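Local coordinates for protein aminopeptidase YwaD (Bacillus subtilis, PDB 6HC6) that removes N-terminal amino acids from peptides as a secreted, two-zinc aminopeptidase of the M28 family, favouring residues such as leucine, arginine and lysine, at residues S350-T353 with A354-I358. Sequence-based numbering, arbitrary orientation.
Sequences SSRT and AAEKI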
# COMPACT_ATOMS: atom_id res chain seq x y z
N SER A 350 19.00 14.99 3.18
CA SER A 350 19.07 14.72 4.61
C SER A 350 19.46 13.28 4.88
O SER A 350 20.17 12.99 5.85
CB SER A 350 17.73 15.05 5.27
OG SER A 350 17.58 16.45 5.37
N SER A 351 18.98 12.35 4.04
CA SER A 351 19.32 10.94 4.21
C SER A 351 20.79 10.68 3.89
O SER A 351 21.47 9.95 4.62
CB SER A 351 18.42 10.07 3.34
OG SER A 351 17.06 10.29 3.66
N ARG A 352 21.28 11.26 2.79
CA ARG A 352 22.71 11.16 2.48
C ARG A 352 23.54 11.64 3.66
O ARG A 352 24.49 10.97 4.08
CB ARG A 352 23.04 11.95 1.21
CG ARG A 352 24.47 12.50 1.19
CD ARG A 352 24.76 13.55 0.05
NE ARG A 352 24.18 14.88 0.16
CZ ARG A 352 23.55 15.54 -0.83
NH1 ARG A 352 23.36 14.93 -2.00
NH2 ARG A 352 23.11 16.78 -0.62
N THR A 353 23.21 12.82 4.18
CA THR A 353 23.95 13.37 5.31
C THR A 353 23.87 12.45 6.52
O THR A 353 24.89 12.20 7.19
CB THR A 353 23.40 14.75 5.64
OG1 THR A 353 23.68 15.64 4.56
CG2 THR A 353 24.01 15.27 6.92
N ALA A 354 22.67 11.95 6.83
CA ALA A 354 22.51 11.07 7.99
C ALA A 354 23.32 9.79 7.83
O ALA A 354 23.95 9.33 8.78
CB ALA A 354 21.03 10.74 8.19
N ALA A 355 23.30 9.21 6.63
CA ALA A 355 24.06 7.98 6.40
C ALA A 355 25.54 8.22 6.67
O ALA A 355 26.22 7.36 7.24
CB ALA A 355 23.84 7.49 4.97
N GLU A 356 26.06 9.38 6.29
CA GLU A 356 27.45 9.72 6.59
C GLU A 356 27.68 9.85 8.09
O GLU A 356 28.71 9.39 8.60
CB GLU A 356 27.85 11.00 5.87
CG GLU A 356 27.91 10.86 4.35
CD GLU A 356 27.83 12.20 3.62
OE1 GLU A 356 27.95 12.19 2.37
OE2 GLU A 356 27.67 13.24 4.28
N LYS A 357 26.76 10.48 8.82
CA LYS A 357 26.98 10.69 10.24
C LYS A 357 26.97 9.37 11.01
O LYS A 357 27.77 9.18 11.94
CB LYS A 357 25.94 11.66 10.81
CG LYS A 357 26.18 12.02 12.28
CD LYS A 357 25.48 13.32 12.68
CE LYS A 357 26.21 14.01 13.84
NZ LYS A 357 27.38 14.83 13.41
N ILE A 358 26.08 8.44 10.64
CA ILE A 358 25.98 7.16 11.35
C ILE A 358 26.80 6.06 10.71
O ILE A 358 26.82 4.94 11.23
CB ILE A 358 24.51 6.71 11.49
CG1 ILE A 358 23.94 6.29 10.13
CG2 ILE A 358 23.68 7.81 12.13
CD1 ILE A 358 22.50 5.81 10.20
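Glu356 sits one helical turn beyond Arg352 and lays its side chain back along that turn. Its CB lies 3.5 Å from Thr353 O. Its CG comes within 3.4 Å of Arg352 O, the carbonyl oxygen that also receives the Glu356 N-H at 3.1 Å. The first torsion places CG beside the backbone N (chi1 -68°), which turns it back toward this oxygen. Beyond CG the chain runs extended, and CD stays 3.6 Å from Arg352 O. At the tip, OE1 rests 3.7 Å from Arg352 CG and OE2 lies 3.9 Å from Thr353 CA; both oxygens stay near Arg352 O as well. The acid therefore meets the aliphatic root of the arginine, not its charged end. Arg352 bends at chi3, and its NE stays 5.1 Å from Glu356 OE1. The opposite charges may still attract weakly, but they form no direct contact. Arg352 NH1 is modelled with a covalent link to an acetate ion, probably from the crystallisation liquor; such a bond is doubtful.

Four successive backbone hydrogen bonds tie the two segments, from the N-H groups of Ala354, Ala355, Glu356 and Lys357 to the carbonyls of Ser350, Ser351, Arg352 and Thr353, in that order. The hydroxyls of Ser351 and Thr353 hydrogen-bond back to the carbonyls of Val347 and Glu349, one turn earlier. Arg352, Glu356 and Lys357 lie on the exposed side. Ser351, Ala354 and Ala355 are buried, and the small side chains of the two alanines touch Ala424 and Leu421 of helix 412-430. Ser351 and Ala355 also meet Leu363 of strand 363-367. This is regular i to i+4 alpha-helical bonding in an amphipathic helix, 346-358, the connecting helix of a beta-alpha-beta unit at the edge of the M28 peptidase sheet, away from the two-zinc site.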